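Local coordinates for putative type 11 methyltransferase (PDB 3I9F), which is probably an S-adenosylmethionine-dependent methyltransferase and binds zinc ions in the crystal, at residues M128-M134 with F153-L157. Numbering follows the deposited sequence.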
loop_
_atom_site.group_PDB
_atom_site.type_symbol
_atom_site.label_atom_id
_atom_site.label_comp_id
_atom_site.label_asym_id
_atom_site.label_seq_id
_atom_site.Cartn_x
_atom_site.Cartn_y
_atom_site.Cartn_z
ATOM N N MET B 128 -8.721 -27.865 5.602
ATOM C CA MET B 128 -10.107 -27.465 5.673
ATOM C C MET B 128 -10.844 -27.792 4.369
ATOM O O MET B 128 -10.357 -27.472 3.281
ATOM C CB MET B 128 -10.204 -25.948 5.906
ATOM C CG MET B 128 -9.677 -25.411 7.278
ATOM S SD MET B 128 -9.559 -23.605 7.369
ATOM C CE MET B 128 -11.106 -23.216 6.593
ATOM N N ASP B 129 -12.052 -28.352 4.477
ATOM C CA ASP B 129 -12.911 -28.571 3.316
ATOM C C ASP B 129 -13.884 -27.424 3.151
ATOM O O ASP B 129 -13.889 -26.477 3.948
ATOM C CB ASP B 129 -13.674 -29.885 3.440
ATOM C CG ASP B 129 -14.464 -29.970 4.722
ATOM O OD1 ASP B 129 -14.869 -28.894 5.241
ATOM O OD2 ASP B 129 -14.675 -31.095 5.224
ATOM N N GLU B 130 -14.696 -27.492 2.093
ATOM C CA GLU B 130 -15.782 -26.542 1.885
ATOM C C GLU B 130 -16.527 -26.227 3.160
ATOM O O GLU B 130 -16.736 -25.070 3.511
ATOM C CB GLU B 130 -16.817 -27.095 0.912
ATOM C CG GLU B 130 -17.862 -26.040 0.529
ATOM C CD GLU B 130 -18.822 -26.456 -0.588
ATOM O OE1 GLU B 130 -18.373 -27.092 -1.574
ATOM O OE2 GLU B 130 -20.025 -26.121 -0.460
ATOM N N LYS B 131 -16.970 -27.260 3.848
ATOM C CA LYS B 131 -17.825 -27.019 4.990
ATOM C C LYS B 131 -17.068 -26.160 6.028
ATOM O O LYS B 131 -17.629 -25.247 6.596
ATOM C CB LYS B 131 -18.338 -28.332 5.561
ATOM C CG LYS B 131 -19.321 -28.129 6.699
ATOM C CD LYS B 131 -19.790 -29.462 7.306
ATOM C CE LYS B 131 -20.907 -29.237 8.358
ATOM N NZ LYS B 131 -21.905 -28.152 8.004
ATOM N N ASP B 132 -15.785 -26.452 6.236
ATOM C CA ASP B 132 -14.948 -25.659 7.154
ATOM C C ASP B 132 -14.823 -24.214 6.691
ATOM O O ASP B 132 -14.897 -23.295 7.492
ATOM C CB ASP B 132 -13.557 -26.288 7.327
ATOM C CG ASP B 132 -13.611 -27.674 7.988
ATOM O OD1 ASP B 132 -14.352 -27.818 9.008
ATOM O OD2 ASP B 132 -12.918 -28.606 7.500
ATOM N N TYR B 133 -14.656 -24.023 5.388
ATOM C CA TYR B 133 -14.518 -22.710 4.849
ATOM C C TYR B 133 -15.785 -21.935 5.127
ATOM O O TYR B 133 -15.716 -20.799 5.585
ATOM C CB TYR B 133 -14.124 -22.725 3.366
ATOM C CG TYR B 133 -12.612 -22.664 3.160
ATOM C CD1 TYR B 133 -11.867 -23.796 2.968
ATOM C CD2 TYR B 133 -11.941 -21.461 3.170
ATOM C CE1 TYR B 133 -10.515 -23.740 2.786
ATOM C CE2 TYR B 133 -10.588 -21.398 2.979
ATOM C CZ TYR B 133 -9.882 -22.548 2.806
ATOM O OH TYR B 133 -8.505 -22.494 2.650
ATOM N N MET B 134 -16.937 -22.537 4.939
ATOM C CA MET B 134 -18.185 -21.770 5.074
ATOM C C MET B 134 -18.580 -21.442 6.535
ATOM O O MET B 134 -19.368 -20.538 6.767
ATOM C CB MET B 134 -19.328 -22.426 4.271
ATOM C CG MET B 134 -18.938 -22.693 2.770
ATOM S SD MET B 134 -18.089 -21.346 1.884
ATOM C CE MET B 134 -19.457 -20.191 1.965
ATOM N N PHE B 153 -9.697 -28.455 -4.087
ATOM C CA PHE B 153 -11.012 -28.001 -4.432
ATOM C C PHE B 153 -10.924 -26.510 -4.576
ATOM O O PHE B 153 -9.913 -25.916 -4.230
ATOM C CB PHE B 153 -12.065 -28.431 -3.399
ATOM C CG PHE B 153 -11.919 -27.796 -2.058
ATOM C CD1 PHE B 153 -12.758 -26.777 -1.674
ATOM C CD2 PHE B 153 -10.968 -28.244 -1.171
ATOM C CE1 PHE B 153 -12.646 -26.199 -0.456
ATOM C CE2 PHE B 153 -10.850 -27.676 0.066
ATOM C CZ PHE B 153 -11.694 -26.645 0.430
ATOM N N GLY B 154 -11.982 -25.921 -5.115
ATOM C CA GLY B 154 -12.011 -24.513 -5.504
ATOM C C GLY B 154 -13.424 -23.981 -5.343
ATOM O O GLY B 154 -14.372 -24.643 -5.712
ATOM N N LEU B 155 -13.576 -22.801 -4.751
ATOM C CA LEU B 155 -14.887 -22.169 -4.624
ATOM C C LEU B 155 -14.825 -20.720 -5.108
ATOM O O LEU B 155 -13.764 -20.068 -5.062
ATOM C CB LEU B 155 -15.362 -22.187 -3.184
ATOM C CG LEU B 155 -15.247 -23.487 -2.378
ATOM C CD1 LEU B 155 -15.355 -23.133 -0.892
ATOM C CD2 LEU B 155 -16.318 -24.543 -2.788
ATOM N N VAL B 156 -15.951 -20.244 -5.625
ATOM C CA VAL B 156 -16.135 -18.853 -5.879
ATOM C C VAL B 156 -17.295 -18.523 -4.992
ATOM O O VAL B 156 -18.276 -19.247 -4.975
ATOM C CB VAL B 156 -16.466 -18.561 -7.344
ATOM C CG1 VAL B 156 -16.673 -17.012 -7.569
ATOM C CG2 VAL B 156 -15.380 -19.161 -8.278
ATOM N N LEU B 157 -17.173 -17.441 -4.243
ATOM C CA LEU B 157 -18.068 -17.116 -3.181
ATOM C C LEU B 157 -18.561 -15.695 -3.412
ATOM O O LEU B 157 -17.780 -14.863 -3.818
ATOM C CB LEU B 157 -17.279 -17.135 -1.883
ATOM C CG LEU B 157 -17.279 -18.286 -0.913
ATOM C CD1 LEU B 157 -17.008 -19.563 -1.615
ATOM C CD2 LEU B 157 -16.242 -18.019 0.164
#
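Met128 meets Phe153 through its backbone: the carbonyl O lies at the ring edge, near the ring plane, 3.3 Å from Phe153 CZ. The Met128 side chain turns to the helix instead, its CE standing 3.6 Å above the plane of the Tyr133 ring, over the centre. Asp129 is the N-cap of helix 130-136, and with Asp132 it forms a capping box: Asp132 N donates to Asp129 OD1 (2.8 Å, 164° at the hydrogen), nearly along the acceptor's C-O axis, while Asp129 N donates to the anti side of Asp132 OD2. This reciprocal pair fixes the first turn against which Phe153 packs. Phe153 CE1 also comes to 3.5 Å from Glu130 N, an approach oblique to the ring. Glu130 holds its CG anti to the backbone N (chi1 -172°) and runs on extended across Leu155, OE1 passing 3.5 Å from Leu155 CD2 on its way to a salt bridge with Arg145. Tyr133 brings CD1 to 3.8 Å from Phe153 CZ, at the edge of the phenylalanine ring, and its hydroxyl is hydrogen-bonded to Asp112. Replacing Phe153 with an alanine is likely to open a gap beside the first turn of the helix and leave this flank of Tyr133 without its apolar neighbour. Met134, bent at chi2 and chi3, reaches Leu157 tip to tip, with SD 4.1 Å from Leu157 CD1. Phe153, Leu155 and Leu157, alternate residues of one strand, thus present a single side to the helix; the axes of the short segments 130-134 and 153-157 come to 10.5 Å and cross at -34°. Strand 152-159 runs antiparallel between strands 106-113 and 140-146 in the Rossmann-like methyltransferase sheet, and helix 130-136 packs across all three, with Tyr133 on Ile110 and both Glu130 and Met134 on Val142.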